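Local structure of fructose transport system repressor FruR (Pseudomonas putida, 3O75) at residues A61-S66 against I86-R91. The protein probably represses or activates transcription by binding specific DNA sequences, as LacI-family regulators do, and holds fructose 1-phosphate in its sugar-binding domain. Residues are numbered along the deposited sequence; the frame is centred on the assembly and turned at random.
Sequences ALFVAS and IAIDRR. With F1X (1-O-phosphono-beta-D-fructofuranose), chain C.
Strand 61-64 runs parallel to 86-88, their axes approaching to 4.7 Å. Three bonds form the ladder: Ile86 N to Leu62 O, Val64 N to Ile86 O (3.0 Å) and Ile88 N to Val64 O. The pairing runs on as a CA-H...O contact from Ala65 to Ile88 O, and a water then links Val64 O, Ser66 N and Arg90 O. On one face the flat Phe63 ring lies beside Ile86, whose CG2 meets the ring edge at CD2 (3.9 Å), while Ile88 CD1 touches Phe63 CB; these bulky apolar groups suit a face buried under helices. Small Ala65 leaves room for the Arg90 chain, bent at chi2 (94°). Its several N-H groups serve protein and sugar at once: Ser66 O receives Arg90 NH1 (2.7 Å) from above the carbonyl plane, and NE points almost straight at O4 of the fructose 1-phosphate (175°). The two carboxylate oxygens of Asp89 match neighbouring sugar hydroxyls, OD1 taking O3 (2.8 Å) and OD2 O4. Asp42 forms a salt bridge with Arg90 NH1, helping to fix the guanidinium's orientation. Within this beta-alpha-beta unit, completed by helix 74-80, strand 4-9 flanks 61-64, helices 15-30 and 234-251 pack on the Phe63 face, and the C-terminal end of strand 85-88 leads into Asp89 and Arg90 at the sugar.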
loop_
_atom_site.group_PDB
_atom_site.type_symbol
_atom_site.label_atom_id
_atom_site.label_comp_id
_atom_site.label_asym_id
_atom_site.label_seq_id
_atom_site.Cartn_x
_atom_site.Cartn_y
_atom_site.Cartn_z
ATOM N N ALA A 61 -10.397 -4.972 -21.008
ATOM C CA ALA A 61 -10.887 -3.672 -20.562
ATOM C C ALA A 61 -9.837 -2.970 -19.709
ATOM O O ALA A 61 -8.928 -3.611 -19.186
ATOM C CB ALA A 61 -12.194 -3.826 -19.792
ATOM N N LEU A 62 -9.973 -1.654 -19.569
ATOM C CA LEU A 62 -8.989 -0.842 -18.861
ATOM C C LEU A 62 -9.622 0.076 -17.819
ATOM O O LEU A 62 -10.403 0.965 -18.158
ATOM C CB LEU A 62 -8.205 0.015 -19.859
ATOM C CG LEU A 62 -7.239 1.045 -19.271
ATOM C CD1 LEU A 62 -6.015 0.359 -18.666
ATOM C CD2 LEU A 62 -6.823 2.055 -20.335
ATOM N N PHE A 63 -9.288 -0.143 -16.552
ATOM C CA PHE A 63 -9.643 0.807 -15.508
ATOM C C PHE A 63 -8.555 1.871 -15.456
ATOM O O PHE A 63 -7.382 1.567 -15.676
ATOM C CB PHE A 63 -9.748 0.116 -14.150
ATOM C CG PHE A 63 -10.575 -1.138 -14.163
ATOM C CD1 PHE A 63 -9.964 -2.379 -14.244
ATOM C CD2 PHE A 63 -11.959 -1.080 -14.084
ATOM C CE1 PHE A 63 -10.719 -3.542 -14.248
ATOM C CE2 PHE A 63 -12.721 -2.243 -14.091
ATOM C CZ PHE A 63 -12.098 -3.472 -14.171
ATOM N N VAL A 64 -8.928 3.110 -15.154
ATOM C CA VAL A 64 -7.940 4.181 -15.072
ATOM C C VAL A 64 -8.365 5.304 -14.135
ATOM O O VAL A 64 -9.473 5.826 -14.240
ATOM C CB VAL A 64 -7.608 4.771 -16.475
ATOM C CG1 VAL A 64 -8.882 5.094 -17.245
ATOM C CG2 VAL A 64 -6.723 6.007 -16.349
ATOM N N ALA A 65 -7.482 5.649 -13.203
ATOM C CA ALA A 65 -7.638 6.858 -12.409
ATOM C C ALA A 65 -6.773 7.934 -13.048
ATOM O O ALA A 65 -5.605 8.110 -12.692
ATOM C CB ALA A 65 -7.225 6.615 -10.978
ATOM N N SER A 66 -7.362 8.648 -14.001
ATOM C CA SER A 66 -6.617 9.542 -14.878
ATOM C C SER A 66 -6.196 10.863 -14.239
ATOM O O SER A 66 -6.805 11.328 -13.279
ATOM C CB SER A 66 -7.428 9.820 -16.145
ATOM O OG SER A 66 -6.709 10.660 -17.029
ATOM N N ILE A 86 -12.826 2.414 -18.318
ATOM C CA ILE A 86 -13.649 2.649 -17.136
ATOM C C ILE A 86 -12.954 3.509 -16.092
ATOM O O ILE A 86 -11.952 3.102 -15.499
ATOM C CB ILE A 86 -14.078 1.326 -16.487
ATOM C CG1 ILE A 86 -15.074 0.605 -17.391
ATOM C CG2 ILE A 86 -14.687 1.570 -15.120
ATOM C CD1 ILE A 86 -15.710 -0.582 -16.744
ATOM N N ALA A 87 -13.504 4.696 -15.858
ATOM C CA ALA A 87 -12.917 5.623 -14.903
ATOM C C ALA A 87 -13.156 5.199 -13.464
ATOM O O ALA A 87 -14.232 4.713 -13.111
ATOM C CB ALA A 87 -13.435 7.030 -15.129
ATOM N N ILE A 88 -12.131 5.382 -12.640
ATOM C CA ILE A 88 -12.237 5.161 -11.210
ATOM C C ILE A 88 -11.657 6.376 -10.502
ATOM O O ILE A 88 -10.654 6.940 -10.943
ATOM C CB ILE A 88 -11.478 3.894 -10.771
ATOM C CG1 ILE A 88 -12.145 2.642 -11.348
ATOM C CG2 ILE A 88 -11.405 3.811 -9.253
ATOM C CD1 ILE A 88 -11.523 1.334 -10.879
ATOM N N ASP A 89 -12.302 6.781 -9.415
ATOM C CA ASP A 89 -11.854 7.916 -8.617
ATOM C C ASP A 89 -11.984 9.254 -9.354
ATOM O O ASP A 89 -12.821 10.075 -8.988
ATOM C CB ASP A 89 -10.427 7.701 -8.111
ATOM C CG ASP A 89 -10.042 8.689 -7.026
ATOM O OD1 ASP A 89 -9.966 8.280 -5.847
ATOM O OD2 ASP A 89 -9.821 9.874 -7.358
ATOM N N ARG A 90 -11.156 9.485 -10.372
ATOM C CA ARG A 90 -11.302 10.688 -11.197
ATOM C C ARG A 90 -12.221 10.433 -12.389
ATOM O O ARG A 90 -11.935 9.586 -13.234
ATOM C CB ARG A 90 -9.948 11.215 -11.688
ATOM C CG ARG A 90 -9.010 11.694 -10.585
ATOM C CD ARG A 90 -8.061 10.586 -10.171
ATOM N NE ARG A 90 -7.019 11.051 -9.259
ATOM C CZ ARG A 90 -5.824 11.485 -9.650
ATOM N NH1 ARG A 90 -5.524 11.530 -10.941
ATOM N NH2 ARG A 90 -4.929 11.877 -8.755
ATOM N N ARG A 91 -13.319 11.178 -12.459
ATOM C CA ARG A 91 -14.295 11.000 -13.529
ATOM C C ARG A 91 -13.717 11.331 -14.901
ATOM O O ARG A 91 -12.868 12.217 -15.037
ATOM C CB ARG A 91 -15.536 11.866 -13.281
ATOM C CG ARG A 91 -15.241 13.352 -13.276
ATOM C CD ARG A 91 -16.258 14.138 -14.092
ATOM N NE ARG A 91 -17.425 14.538 -13.311
ATOM C CZ ARG A 91 -18.340 15.406 -13.734
ATOM N NH1 ARG A 91 -18.221 15.965 -14.931
ATOM N NH2 ARG A 91 -19.372 15.718 -12.962
HETATM C C1 F1X C . -7.356 8.514 -2.122
HETATM O O1 F1X C . -6.874 8.650 -0.794
HETATM P P1 F1X C . -7.934 8.726 0.412
HETATM C C2 F1X C . -7.253 9.858 -2.822
HETATM O O2 F1X C . -7.652 10.906 -1.929
HETATM C C3 F1X C . -8.128 9.877 -4.067
HETATM O O3 F1X C . -9.492 10.157 -3.760
HETATM C C4 F1X C . -7.462 10.962 -4.877
HETATM O O4 F1X C . -7.805 10.942 -6.265
HETATM C C5 F1X C . -6.023 10.543 -4.646
HETATM O O5 F1X C . -5.927 10.128 -3.278
HETATM C C6 F1X C . -5.076 11.661 -5.006
HETATM O O6 F1X C . -4.795 11.455 -6.384
HETATM O O1P F1X C . -8.790 9.923 0.089
HETATM O O2P F1X C . -8.668 7.413 0.344
HETATM O O3P F1X C . -7.071 8.911 1.635
HETATM O O HOH W 1 -9.876 8.337 -14.533
#